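Side-chain contacts in angiopoietin-related protein 3 (PDB 6EUA), which acts in part as a liver-derived hormone that raises plasma triglycerides by inhibiting lipoprotein lipase, and supports endothelial cell adhesion through its fibrinogen-like domain: residues E21-S24 against G25-I29; N63-W66 against E67-K70; H121-N124 against Y125-H128; V136-A139 against I140-K144. All blocks are in the same frame, centred on the assembly; numbering follows the deposited sequence.

Contact 1 (E21-S24 against G25-I29); sequences EHTS and GMYAI
Tyr27 reaches back from the strand 25-29 to the turn that leads into it, where its hydroxyl meets the backbone of Thr23. This is the start of strand 25-29, which pairs with strand 37-44 in the fibrinogen C-terminal domain, the part of the protein that this chain represents. The tight side is polar: Tyr27 OH donates to Thr23 O over 2.7 Å. The donor stands 31° out of the carbonyl plane, while the oxygen lies at the edge of the ring, in the ring's own plane. With CG opposite the carbonyl carbon (chi1 -64°), the ring points back toward the turn, with CE2 3.6 Å from Thr23 O. Gly25 belongs to this close part as well: its backbone angles would jam a beta carbon to 2.5 Å from Ser24 O, so a residue without a side chain fits. On the looser side, partly exposed Glu21 touches the ring by packing, with no bond: its bent chain sets OE1 3.5 Å from Tyr27 CE1 at the ring edge, carboxylate and ring planes 73° apart. Its polar end is held by the second subunit, where OE1 is hydrogen-bonded to His38 N; the His38 ring of that subunit meets Tyr27 edge-to-face, so this side is covered by another chain. A phenylalanine at Tyr27 would probably leave Thr23 O without its donor and the turn less firmly tied to the strand. Beside the hydroxyl, Glu21 CB lies 3.7 Å from Tyr27 OH.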
ATOM      1  N   GLU A  21     -12.952   5.571 -10.591  1.00 29.67           N
ATOM      2  CA  GLU A  21     -11.980   5.384  -9.509  1.00 32.27           C
ATOM      3  C   GLU A  21     -11.305   6.726  -9.250  1.00 35.00           C
ATOM      4  O   GLU A  21     -10.369   7.114  -9.961  1.00 31.98           O
ATOM      5  CB  GLU A  21     -10.961   4.310  -9.867  1.00 33.91           C
ATOM      6  CG  GLU A  21     -11.606   3.060 -10.419  1.00 54.16           C
ATOM      7  CD  GLU A  21     -11.465   1.879  -9.493  1.00 61.75           C
ATOM      8  OE1 GLU A  21     -11.344   2.088  -8.264  1.00 60.15           O
ATOM      9  OE2 GLU A  21     -11.461   0.742 -10.008  1.00 68.95           O
ATOM     10  N   HIS A  22     -11.777   7.437  -8.224  1.00 28.85           N
ATOM     11  CA  HIS A  22     -11.282   8.773  -7.934  1.00 30.34           C
ATOM     12  C   HIS A  22     -10.301   8.798  -6.777  1.00 30.40           C
ATOM     13  O   HIS A  22      -9.844   9.877  -6.391  1.00 29.01           O
ATOM     14  CB  HIS A  22     -12.447   9.724  -7.673  1.00 34.10           C
ATOM     15  CG  HIS A  22     -13.254  10.020  -8.898  1.00 39.47           C
ATOM     16  ND1 HIS A  22     -14.340  10.868  -8.894  1.00 39.16           N
ATOM     17  CD2 HIS A  22     -13.123   9.584 -10.173  1.00 40.67           C
ATOM     18  CE1 HIS A  22     -14.853  10.931 -10.111  1.00 40.08           C
ATOM     19  NE2 HIS A  22     -14.129  10.163 -10.906  1.00 41.06           N
ATOM     20  N   THR A  23      -9.925   7.641  -6.254  1.00 27.40           N
ATOM     21  CA  THR A  23      -8.968   7.551  -5.160  1.00 27.25           C
ATOM     22  C   THR A  23      -7.609   7.098  -5.682  1.00 31.55           C
ATOM     23  O   THR A  23      -7.525   6.289  -6.611  1.00 30.71           O
ATOM     24  CB  THR A  23      -9.460   6.563  -4.102  1.00 35.87           C
ATOM     25  OG1 THR A  23      -9.870   5.355  -4.753  1.00 44.76           O
ATOM     26  CG2 THR A  23     -10.657   7.145  -3.341  1.00 32.83           C
ATOM     27  N   SER A  24      -6.547   7.606  -5.052  1.00 31.29           N
ATOM     28  CA  SER A  24      -5.185   7.217  -5.392  1.00 32.67           C
ATOM     29  C   SER A  24      -4.892   5.794  -4.933  1.00 39.46           C
ATOM     30  O   SER A  24      -5.434   5.319  -3.928  1.00 39.06           O
ATOM     31  CB  SER A  24      -4.168   8.152  -4.736  1.00 30.64           C
ATOM     32  OG  SER A  24      -4.156   9.447  -5.304  1.00 34.02           O
ATOM     33  N   GLY A  25      -4.001   5.130  -5.658  1.00 31.19           N
ATOM     34  CA  GLY A  25      -3.635   3.765  -5.342  1.00 35.23           C
ATOM     35  C   GLY A  25      -3.121   3.025  -6.567  1.00 37.78           C
ATOM     36  O   GLY A  25      -2.967   3.596  -7.651  1.00 29.37           O
ATOM     37  N   MET A  26      -2.882   1.726  -6.360  1.00 38.68           N
ATOM     38  CA  MET A  26      -2.259   0.845  -7.345  1.00 34.61           C
ATOM     39  C   MET A  26      -3.321   0.243  -8.263  1.00 35.35           C
ATOM     40  O   MET A  26      -4.319  -0.314  -7.788  1.00 34.03           O
ATOM     41  CB  MET A  26      -1.476  -0.264  -6.625  1.00 34.30           C
ATOM     42  CG  MET A  26      -0.724  -1.272  -7.540  1.00 40.70           C
ATOM     43  SD  MET A  26       0.196  -2.582  -6.664  1.00 44.86           S
ATOM     44  CE  MET A  26      -1.097  -3.293  -5.643  1.00 37.45           C
ATOM     45  N   TYR A  27      -3.097   0.337  -9.576  1.00 26.56           N
ATOM     46  CA  TYR A  27      -4.074  -0.120 -10.561  1.00 31.87           C
ATOM     47  C   TYR A  27      -3.363  -0.809 -11.723  1.00 33.15           C
ATOM     48  O   TYR A  27      -2.229  -0.462 -12.057  1.00 28.71           O
ATOM     49  CB  TYR A  27      -4.915   1.042 -11.116  1.00 32.76           C
ATOM     50  CG  TYR A  27      -5.804   1.761 -10.115  1.00 35.19           C
ATOM     51  CD1 TYR A  27      -7.070   1.278  -9.808  1.00 37.22           C
ATOM     52  CD2 TYR A  27      -5.385   2.938  -9.498  1.00 32.05           C
ATOM     53  CE1 TYR A  27      -7.889   1.933  -8.897  1.00 39.06           C
ATOM     54  CE2 TYR A  27      -6.200   3.601  -8.585  1.00 36.13           C
ATOM     55  CZ  TYR A  27      -7.451   3.098  -8.292  1.00 37.24           C
ATOM     56  OH  TYR A  27      -8.258   3.755  -7.381  1.00 40.01           O
ATOM     57  N   ALA A  28      -4.042  -1.779 -12.345  1.00 26.68           N
ATOM     58  CA  ALA A  28      -3.577  -2.376 -13.597  1.00 34.34           C
ATOM     59  C   ALA A  28      -3.990  -1.509 -14.784  1.00 25.91           C
ATOM     60  O   ALA A  28      -5.141  -1.066 -14.867  1.00 27.07           O
ATOM     61  CB  ALA A  28      -4.134  -3.792 -13.776  1.00 27.79           C
ATOM     62  N   ILE A  29      -3.052  -1.260 -15.701  1.00 25.99           N
ATOM     63  CA  ILE A  29      -3.359  -0.578 -16.953  1.00 26.79           C
ATOM     64  C   ILE A  29      -2.758  -1.391 -18.092  1.00 31.37           C
ATOM     65  O   ILE A  29      -1.930  -2.280 -17.888  1.00 28.74           O
ATOM     66  CB  ILE A  29      -2.830   0.879 -17.000  1.00 25.58           C
ATOM     67  CG1 ILE A  29      -1.288   0.898 -16.932  1.00 24.84           C
ATOM     68  CG2 ILE A  29      -3.465   1.729 -15.905  1.00 24.33           C
ATOM     69  CD1 ILE A  29      -0.656   2.246 -17.286  1.00 28.48           C
TER

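Contact 2 (N63-W66 against E67-K70); sequences NETW and ENYK
Two first torsions bring Thr65 and Asn68 together: Thr65 OG1 sits between its backbone N and carbonyl carbon (chi1 42°), facing the incoming helix, and Asn68 CG turns away from its own carbonyl carbon (chi1 -80°), back toward the start of the turn. The motif is a helix N-cap, with Thr65 at the cap position of the short helix 66-71 of the fibrinogen-like domain. Its OG1 accepts from Asn68 N, a weak bond at 3.5 Å. A firmer link comes from the residue before the cap. Glu64, bent at chi2, carries OE2 to 2.7 Å from Asn68 ND2, and the bond is nearly straight at 170°. The acceptor lies close to the amide plane of Asn68, whereas the amide nitrogen approaches well above the carboxylate plane. OE2 also takes a weak bond from Thr65 N, so one oxygen bridges the cap residue and the first turn. In the backbone, Tyr69 N donates to Thr65 O at 2.9 Å and Lys70 N to Trp66 O at 2.8 Å, which starts the regular helical pattern. The Tyr69 hydroxyl bonds to Phe62 O, in the loop just before the cap; Trp66 stacks on His153 of another loop. The Tyr69 ring lies beside Glu64, whose O meets its edge in plane, 3.6 Å from Tyr69 CD1, and Glu64 CB lies 3.8 Å from Tyr69 CE1.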
ATOM      1  N   ASN A  63      20.979   3.968  -8.236  1.00 31.99           N
ATOM      2  CA  ASN A  63      22.092   3.863  -9.178  1.00 36.76           C
ATOM      3  C   ASN A  63      22.043   2.525  -9.914  1.00 36.72           C
ATOM      4  O   ASN A  63      22.934   1.686  -9.811  1.00 44.79           O
ATOM      5  CB  ASN A  63      23.426   4.046  -8.473  1.00 35.57           C
ATOM      6  CG  ASN A  63      24.559   4.216  -9.445  1.00 41.43           C
ATOM      7  OD1 ASN A  63      24.353   4.661 -10.574  1.00 45.38           O
ATOM      8  ND2 ASN A  63      25.763   3.852  -9.028  1.00 42.81           N
ATOM      9  N   GLU A  64      20.985   2.360 -10.695  1.00 35.59           N
ATOM     10  CA  GLU A  64      20.643   1.089 -11.312  1.00 37.08           C
ATOM     11  C   GLU A  64      21.144   1.025 -12.750  1.00 37.09           C
ATOM     12  O   GLU A  64      21.553   2.026 -13.355  1.00 36.68           O
ATOM     13  CB  GLU A  64      19.126   0.864 -11.265  1.00 36.02           C
ATOM     14  CG  GLU A  64      18.637   0.230  -9.973  1.00 38.34           C
ATOM     15  CD  GLU A  64      19.006  -1.245  -9.867  1.00 47.47           C
ATOM     16  OE1 GLU A  64      18.812  -1.820  -8.775  1.00 52.46           O
ATOM     17  OE2 GLU A  64      19.487  -1.837 -10.865  1.00 50.02           O
ATOM     18  N   THR A  65      21.093  -0.186 -13.293  1.00 37.14           N
ATOM     19  CA  THR A  65      21.547  -0.463 -14.642  1.00 35.34           C
ATOM     20  C   THR A  65      20.579   0.123 -15.658  1.00 34.53           C
ATOM     21  O   THR A  65      19.422   0.460 -15.350  1.00 32.61           O
ATOM     22  CB  THR A  65      21.640  -1.968 -14.884  1.00 42.61           C
ATOM     23  OG1 THR A  65      20.490  -2.617 -14.315  1.00 42.75           O
ATOM     24  CG2 THR A  65      22.894  -2.527 -14.242  1.00 38.49           C
ATOM     25  N   TRP A  66      21.063   0.192 -16.900  1.00 36.40           N
ATOM     26  CA  TRP A  66      20.214   0.569 -18.023  1.00 36.43           C
ATOM     27  C   TRP A  66      19.004  -0.355 -18.130  1.00 35.53           C
ATOM     28  O   TRP A  66      17.871   0.110 -18.301  1.00 36.96           O
ATOM     29  CB  TRP A  66      21.026   0.557 -19.322  1.00 39.34           C
ATOM     30  CG  TRP A  66      20.228   0.902 -20.545  1.00 46.56           C
ATOM     31  CD1 TRP A  66      19.691   0.032 -21.446  1.00 49.76           C
ATOM     32  CD2 TRP A  66      19.869   2.216 -20.996  1.00 51.18           C
ATOM     33  NE1 TRP A  66      19.020   0.719 -22.430  1.00 51.82           N
ATOM     34  CE2 TRP A  66      19.119   2.062 -22.179  1.00 53.18           C
ATOM     35  CE3 TRP A  66      20.114   3.508 -20.518  1.00 46.08           C
ATOM     36  CZ2 TRP A  66      18.611   3.147 -22.887  1.00 55.02           C
ATOM     37  CZ3 TRP A  66      19.611   4.586 -21.229  1.00 46.31           C
ATOM     38  CH2 TRP A  66      18.868   4.398 -22.398  1.00 51.77           C
ATOM     39  N   GLU A  67      19.214  -1.670 -18.025  1.00 36.54           N
ATOM     40  CA  GLU A  67      18.078  -2.576 -18.169  1.00 36.16           C
ATOM     41  C   GLU A  67      17.015  -2.283 -17.117  1.00 40.46           C
ATOM     42  O   GLU A  67      15.822  -2.191 -17.433  1.00 32.57           O
ATOM     43  CB  GLU A  67      18.532  -4.033 -18.085  1.00 39.99           C
ATOM     44  CG  GLU A  67      19.354  -4.510 -19.283  1.00 62.94           C
ATOM     45  CD  GLU A  67      18.586  -4.468 -20.599  1.00 72.37           C
ATOM     46  OE1 GLU A  67      18.926  -3.633 -21.475  1.00 73.52           O
ATOM     47  OE2 GLU A  67      17.649  -5.281 -20.759  1.00 76.02           O
ATOM     48  N   ASN A  68      17.437  -2.085 -15.868  1.00 32.44           N
ATOM     49  CA  ASN A  68      16.481  -1.814 -14.806  1.00 30.66           C
ATOM     50  C   ASN A  68      15.827  -0.444 -14.948  1.00 34.23           C
ATOM     51  O   ASN A  68      14.627  -0.305 -14.649  1.00 29.33           O
ATOM     52  CB  ASN A  68      17.174  -1.991 -13.458  1.00 38.46           C
ATOM     53  CG  ASN A  68      17.273  -3.460 -13.064  1.00 38.38           C
ATOM     54  OD1 ASN A  68      16.551  -4.303 -13.600  1.00 37.17           O
ATOM     55  ND2 ASN A  68      18.199  -3.780 -12.169  1.00 39.13           N
ATOM     56  N   TYR A  69      16.565   0.576 -15.416  1.00 29.37           N
ATOM     57  CA  TYR A  69      15.887   1.839 -15.696  1.00 31.65           C
ATOM     58  C   TYR A  69      14.917   1.694 -16.864  1.00 33.82           C
ATOM     59  O   TYR A  69      13.900   2.407 -16.914  1.00 28.84           O
ATOM     60  CB  TYR A  69      16.902   2.963 -15.941  1.00 29.50           C
ATOM     61  CG  TYR A  69      17.192   3.774 -14.685  1.00 28.70           C
ATOM     62  CD1 TYR A  69      18.363   3.561 -13.956  1.00 29.54           C
ATOM     63  CD2 TYR A  69      16.286   4.728 -14.209  1.00 27.46           C
ATOM     64  CE1 TYR A  69      18.632   4.270 -12.796  1.00 29.26           C
ATOM     65  CE2 TYR A  69      16.551   5.457 -13.044  1.00 30.56           C
ATOM     66  CZ  TYR A  69      17.728   5.219 -12.341  1.00 32.98           C
ATOM     67  OH  TYR A  69      18.011   5.932 -11.189  1.00 31.04           O
ATOM     68  N   LYS A  70      15.163   0.738 -17.762  1.00 30.41           N
ATOM     69  CA  LYS A  70      14.235   0.519 -18.864  1.00 31.17           C
ATOM     70  C   LYS A  70      12.967  -0.223 -18.414  1.00 33.47           C
ATOM     71  O   LYS A  70      11.863   0.129 -18.838  1.00 29.57           O
ATOM     72  CB  LYS A  70      14.945  -0.230 -19.991  1.00 33.91           C
ATOM     73  CG  LYS A  70      14.038  -0.797 -21.060  1.00 44.79           C
ATOM     74  CD  LYS A  70      14.812  -1.781 -21.929  1.00 54.22           C
ATOM     75  CE  LYS A  70      15.394  -1.111 -23.151  1.00 65.15           C
ATOM     76  NZ  LYS A  70      14.396  -1.036 -24.262  1.00 73.91           N
TER

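Contact 3 (H121-N124 against Y125-H128); sequences HETN and YTLH
Tyr125 lays its ring against the backbone of His121 in the connection between the antiparallel strands 109-118 and 127-134, a beta hairpin of the fibrinogen-like domain. The contact is CH-pi: His121 CA stands 3.6 Å from the ring centroid and 16° off the ring normal, shifted somewhat toward the rim. His121 N lies over the same ring, 3.4 Å from Tyr125 CE1, while His121 CB comes 3.2 Å from Tyr125 OH. Asn124 and Tyr125 both have positive phi, near 54° and 57°, and this pair of left-handed conformations is consistent with the ring folding back over the short 3-10 turn. The hydroxyl of buried Tyr125 is bonded to Glu85 and Lys70, which ties the hairpin to two helices. A leucine in place of Tyr125 would probably leave the His121 backbone without its flat partner and take from Glu85 and Lys70 the hydroxyl they share. Next along the chain, Thr126 completes the Asn-X-Thr signal of Asn124, a known N-glycosylation site that carries no sugar in this structure. Just before Leu127 begins the strand, Thr126 closes the turn with both side chain and backbone. Thr126 OG1 donates to Thr123 O; at 2.5 Å the modelled bond is very short, so its exact length is doubtful. Thr123 OG1, also bonded to Asn120 O, receives the backbone bond: Thr126 N donates to Thr123 OG1 in an almost straight line over 3.2 Å.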
ATOM      1  N   HIS A 121      13.214   3.922 -27.284  1.00 37.47           N
ATOM      2  CA  HIS A 121      14.531   3.452 -26.860  1.00 39.90           C
ATOM      3  C   HIS A 121      15.593   3.713 -27.926  1.00 43.75           C
ATOM      4  O   HIS A 121      16.771   3.893 -27.594  1.00 46.35           O
ATOM      5  CB  HIS A 121      14.486   1.959 -26.515  1.00 44.34           C
ATOM      6  CG  HIS A 121      14.322   1.067 -27.707  1.00 55.60           C
ATOM      7  ND1 HIS A 121      13.089   0.714 -28.210  1.00 59.01           N
ATOM      8  CD2 HIS A 121      15.238   0.470 -28.505  1.00 59.32           C
ATOM      9  CE1 HIS A 121      13.250  -0.072 -29.260  1.00 58.96           C
ATOM     10  NE2 HIS A 121      14.546  -0.235 -29.460  1.00 61.06           N
ATOM     11  N   GLU A 122      15.192   3.757 -29.202  1.00 43.68           N
ATOM     12  CA  GLU A 122      16.152   4.018 -30.275  1.00 55.58           C
ATOM     13  C   GLU A 122      16.781   5.405 -30.159  1.00 53.41           C
ATOM     14  O   GLU A 122      17.939   5.593 -30.554  1.00 53.21           O
ATOM     15  CB  GLU A 122      15.477   3.864 -31.634  1.00 63.64           C
ATOM     16  CG  GLU A 122      15.353   2.431 -32.110  1.00 77.36           C
ATOM     17  CD  GLU A 122      14.292   2.273 -33.181  1.00 87.99           C
ATOM     18  OE1 GLU A 122      13.091   2.327 -32.834  1.00 90.63           O
ATOM     19  OE2 GLU A 122      14.657   2.103 -34.367  1.00 91.93           O
ATOM     20  N   THR A 123      16.038   6.387 -29.647  1.00 43.50           N
ATOM     21  CA  THR A 123      16.586   7.705 -29.352  1.00 48.36           C
ATOM     22  C   THR A 123      17.200   7.785 -27.956  1.00 46.41           C
ATOM     23  O   THR A 123      17.509   8.890 -27.492  1.00 41.30           O
ATOM     24  CB  THR A 123      15.504   8.786 -29.484  1.00 45.91           C
ATOM     25  OG1 THR A 123      14.535   8.629 -28.437  1.00 42.80           O
ATOM     26  CG2 THR A 123      14.807   8.720 -30.843  1.00 41.04           C
ATOM     27  N   ASN A 124      17.396   6.645 -27.289  1.00 44.17           N
ATOM     28  CA  ASN A 124      17.761   6.621 -25.872  1.00 41.91           C
ATOM     29  C   ASN A 124      16.755   7.426 -25.050  1.00 42.24           C
ATOM     30  O   ASN A 124      17.121   8.172 -24.138  1.00 41.46           O
ATOM     31  CB  ASN A 124      19.189   7.132 -25.641  1.00 41.21           C
ATOM     32  CG  ASN A 124      20.246   6.160 -26.130  1.00 51.89           C
ATOM     33  OD1 ASN A 124      20.125   4.943 -25.956  1.00 55.87           O
ATOM     34  ND2 ASN A 124      21.292   6.697 -26.753  1.00 46.08           N
ATOM     35  N   TYR A 125      15.474   7.300 -25.414  1.00 41.57           N
ATOM     36  CA  TYR A 125      14.365   7.891 -24.660  1.00 41.05           C
ATOM     37  C   TYR A 125      14.532   9.406 -24.505  1.00 38.34           C
ATOM     38  O   TYR A 125      14.448   9.956 -23.403  1.00 32.16           O
ATOM     39  CB  TYR A 125      14.213   7.197 -23.301  1.00 37.69           C
ATOM     40  CG  TYR A 125      13.864   5.729 -23.429  1.00 41.69           C
ATOM     41  CD1 TYR A 125      12.625   5.341 -23.914  1.00 39.42           C
ATOM     42  CD2 TYR A 125      14.774   4.734 -23.086  1.00 43.23           C
ATOM     43  CE1 TYR A 125      12.291   4.016 -24.038  1.00 44.14           C
ATOM     44  CE2 TYR A 125      14.448   3.389 -23.211  1.00 36.74           C
ATOM     45  CZ  TYR A 125      13.200   3.037 -23.689  1.00 42.82           C
ATOM     46  OH  TYR A 125      12.830   1.710 -23.825  1.00 44.55           O
ATOM     47  N   THR A 126      14.763  10.082 -25.630  1.00 38.36           N
ATOM     48  CA  THR A 126      15.075  11.506 -25.596  1.00 33.56           C
ATOM     49  C   THR A 126      13.869  12.320 -25.140  1.00 38.02           C
ATOM     50  O   THR A 126      12.760  12.158 -25.658  1.00 44.20           O
ATOM     51  CB  THR A 126      15.544  11.970 -26.964  1.00 35.70           C
ATOM     52  OG1 THR A 126      16.731  11.245 -27.305  1.00 41.20           O
ATOM     53  CG2 THR A 126      15.861  13.452 -26.938  1.00 38.64           C
ATOM     54  N   LEU A 127      14.097  13.200 -24.170  1.00 34.40           N
ATOM     55  CA  LEU A 127      13.053  13.994 -23.541  1.00 36.61           C
ATOM     56  C   LEU A 127      13.167  15.449 -23.971  1.00 41.53           C
ATOM     57  O   LEU A 127      14.263  16.014 -23.979  1.00 45.62           O
ATOM     58  CB  LEU A 127      13.159  13.898 -22.022  1.00 37.08           C
ATOM     59  CG  LEU A 127      12.061  14.574 -21.218  1.00 35.18           C
ATOM     60  CD1 LEU A 127      10.813  13.710 -21.313  1.00 39.40           C
ATOM     61  CD2 LEU A 127      12.504  14.727 -19.772  1.00 34.17           C
ATOM     62  N   HIS A 128      12.034  16.058 -24.320  1.00 42.67           N
ATOM     63  CA  HIS A 128      11.980  17.458 -24.739  1.00 48.12           C
ATOM     64  C   HIS A 128      10.922  18.164 -23.894  1.00 47.99           C
ATOM     65  O   HIS A 128       9.727  17.874 -24.029  1.00 43.27           O
ATOM     66  CB  HIS A 128      11.669  17.563 -26.235  1.00 48.97           C
ATOM     67  CG  HIS A 128      11.656  18.965 -26.760  1.00 58.48           C
ATOM     68  ND1 HIS A 128      10.490  19.666 -26.985  1.00 60.70           N
ATOM     69  CD2 HIS A 128      12.666  19.798 -27.111  1.00 61.53           C
ATOM     70  CE1 HIS A 128      10.781  20.871 -27.442  1.00 61.76           C
ATOM     71  NE2 HIS A 128      12.095  20.976 -27.531  1.00 63.06           N
TER

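Contact 4 (V136-A139 against I140-K144); sequences VPNA and IPENK
Asn138 folds its side-chain amide over the backbone of Ile140, forming an Asx turn in the irregular connection between strands 127-134 and 147-149 of the fibrinogen-like domain. Hydrogen bonding dominates. With CG anti to the main-chain nitrogen (chi1 -179°), the amide follows the chain forward, and OD1 accepts from Ile140 N at 3.0 Å. The bond is straight at the hydrogen, but the donor stands 61° out of the side-chain carbonyl plane, well off any lone pair. The other end of the amide faces the far side of the same residue: Asn138 ND2 donates to Ile140 O. The modelled 2.4 Å is too short to take literally, so this second pairing is doubtful in detail; the bond from Ile140 N to OD1 carries the turn. ND2 gives a further, weak bond to Glu142 OE2 at 3.3 Å, with the carboxylate and amide planes 71° apart. OD1 is also bonded to the hydroxyl of Tyr114, so both amide atoms of this buried asparagine have partners, and Glu142 sends OE1 to Ala131 N on the adjoining strand. Packing contacts are fewer. Ala139 O lies 4.1 Å from Pro141 CD, and Ile140 CB lies 3.8 Å from Asn138 OD1. The Ile140 side chain leans on Leu129, Tyr114 and Trp201, whereby the turn is joined to strands 109-118, 127-134 and 199-202. The Glu142 chain, extended beyond CG, crosses the amide at a slant, its CG 3.2 Å from Asn138 ND2.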
ATOM      1  N   VAL A 136       8.337  26.835  -8.108  1.00 47.80           N
ATOM      2  CA  VAL A 136       9.775  26.653  -7.938  1.00 50.42           C
ATOM      3  C   VAL A 136      10.403  26.833  -9.317  1.00 53.03           C
ATOM      4  O   VAL A 136       9.869  26.327 -10.316  1.00 48.18           O
ATOM      5  CB  VAL A 136      10.097  25.288  -7.297  1.00 48.50           C
ATOM      6  CG1 VAL A 136       9.911  24.126  -8.282  1.00 45.72           C
ATOM      7  CG2 VAL A 136      11.496  25.279  -6.708  1.00 52.12           C
ATOM      8  N   PRO A 137      11.494  27.582  -9.433  1.00 56.15           N
ATOM      9  CA  PRO A 137      12.090  27.799 -10.753  1.00 59.23           C
ATOM     10  C   PRO A 137      12.576  26.491 -11.361  1.00 56.40           C
ATOM     11  O   PRO A 137      12.834  25.504 -10.670  1.00 58.66           O
ATOM     12  CB  PRO A 137      13.255  28.757 -10.476  1.00 66.17           C
ATOM     13  CG  PRO A 137      12.992  29.325  -9.113  1.00 66.11           C
ATOM     14  CD  PRO A 137      12.233  28.272  -8.365  1.00 60.89           C
ATOM     15  N   ASN A 138      12.675  26.497 -12.687  1.00 48.24           N
ATOM     16  CA  ASN A 138      13.104  25.323 -13.424  1.00 47.61           C
ATOM     17  C   ASN A 138      14.608  25.115 -13.289  1.00 47.47           C
ATOM     18  O   ASN A 138      15.382  26.075 -13.294  1.00 49.83           O
ATOM     19  CB  ASN A 138      12.728  25.467 -14.897  1.00 50.53           C
ATOM     20  CG  ASN A 138      13.134  24.263 -15.721  1.00 45.52           C
ATOM     21  OD1 ASN A 138      13.031  23.124 -15.275  1.00 43.37           O
ATOM     22  ND2 ASN A 138      13.615  24.514 -16.924  1.00 50.80           N
ATOM     23  N   ALA A 139      15.017  23.846 -13.176  1.00 43.07           N
ATOM     24  CA  ALA A 139      16.422  23.464 -13.150  1.00 41.31           C
ATOM     25  C   ALA A 139      16.849  22.624 -14.344  1.00 39.12           C
ATOM     26  O   ALA A 139      18.041  22.339 -14.479  1.00 41.23           O
ATOM     27  CB  ALA A 139      16.744  22.680 -11.866  1.00 47.79           C
ATOM     28  N   ILE A 140      15.918  22.212 -15.200  1.00 41.29           N
ATOM     29  CA  ILE A 140      16.208  21.338 -16.334  1.00 44.42           C
ATOM     30  C   ILE A 140      16.217  22.196 -17.593  1.00 50.75           C
ATOM     31  O   ILE A 140      15.337  23.055 -17.756  1.00 58.05           O
ATOM     32  CB  ILE A 140      15.178  20.196 -16.416  1.00 47.35           C
ATOM     33  CG1 ILE A 140      15.087  19.470 -15.070  1.00 43.25           C
ATOM     34  CG2 ILE A 140      15.520  19.210 -17.527  1.00 49.07           C
ATOM     35  CD1 ILE A 140      13.818  18.656 -14.877  1.00 38.21           C
ATOM     36  N   PRO A 141      17.192  22.032 -18.485  1.00 49.39           N
ATOM     37  CA  PRO A 141      17.209  22.827 -19.724  1.00 44.79           C
ATOM     38  C   PRO A 141      15.944  22.614 -20.545  1.00 48.49           C
ATOM     39  O   PRO A 141      15.517  21.480 -20.773  1.00 51.11           O
ATOM     40  CB  PRO A 141      18.449  22.308 -20.458  1.00 39.77           C
ATOM     41  CG  PRO A 141      19.324  21.739 -19.380  1.00 40.69           C
ATOM     42  CD  PRO A 141      18.378  21.166 -18.358  1.00 38.34           C
ATOM     43  N   GLU A 142      15.344  23.715 -20.991  1.00 52.04           N
ATOM     44  CA  GLU A 142      14.132  23.663 -21.795  1.00 63.00           C
ATOM     45  C   GLU A 142      14.454  23.737 -23.287  1.00 65.30           C
ATOM     46  O   GLU A 142      15.479  24.281 -23.701  1.00 68.92           O
ATOM     47  CB  GLU A 142      13.185  24.807 -21.434  1.00 68.61           C
ATOM     48  CG  GLU A 142      12.713  24.833 -20.000  1.00 71.09           C
ATOM     49  CD  GLU A 142      11.742  25.979 -19.740  1.00 74.68           C
ATOM     50  OE1 GLU A 142      10.771  26.120 -20.523  1.00 73.25           O
ATOM     51  OE2 GLU A 142      11.961  26.745 -18.770  1.00 76.48           O
ATOM     52  N   ASN A 143      13.540  23.188 -24.096  1.00 60.68           N
ATOM     53  CA  ASN A 143      13.609  23.259 -25.561  1.00 59.05           C
ATOM     54  C   ASN A 143      14.870  22.601 -26.114  1.00 53.36           C
ATOM     55  O   ASN A 143      15.390  22.997 -27.160  1.00 55.82           O
ATOM     56  CB  ASN A 143      13.494  24.704 -26.043  1.00 58.50           C
ATOM     57  CG  ASN A 143      12.084  25.213 -25.964  1.00 68.08           C
ATOM     58  OD1 ASN A 143      11.175  24.640 -26.570  1.00 74.19           O
ATOM     59  ND2 ASN A 143      11.878  26.275 -25.194  1.00 69.93           N
ATOM     60  N   LYS A 144      15.367  21.598 -25.399  1.00 43.98           N
ATOM     61  CA  LYS A 144      16.556  20.851 -25.772  1.00 46.47           C
ATOM     62  C   LYS A 144      16.242  19.362 -25.736  1.00 47.08           C
ATOM     63  O   LYS A 144      15.427  18.901 -24.929  1.00 44.74           O
ATOM     64  CB  LYS A 144      17.729  21.152 -24.824  1.00 56.23           C
ATOM     65  CG  LYS A 144      17.956  22.636 -24.563  1.00 63.59           C
ATOM     66  CD  LYS A 144      19.003  23.196 -25.487  1.00 65.92           C
ATOM     67  CE  LYS A 144      19.055  24.720 -25.410  1.00 70.05           C
ATOM     68  NZ  LYS A 144      18.754  25.338 -26.737  1.00 67.33           N
TER

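How the contacts relate
The four contacts come in series along one fibrinogen C-terminal domain. Contact 1 stands apart, its centre about 26 Å from that of contact 2, 28 Å from contact 3 and 30 Å from contact 4; it borders other subunits, which touch none of the other three. Contacts 1 and 3 reach the same large antiparallel sheet. Contacts 2 and 3, with centres about 15 Å apart, meet directly: the capped helix 66-71 packs on the hairpin turn, Trp66 CH2 lying 3.8 Å from Asn124 OD1. Contact 3 also joins contact 4, where His128 NE2 approaches Asn143 CA at 3.4 Å. Contacts 2, 3 and 4 thus touch in succession, while contact 1 lies at a contact between subunits.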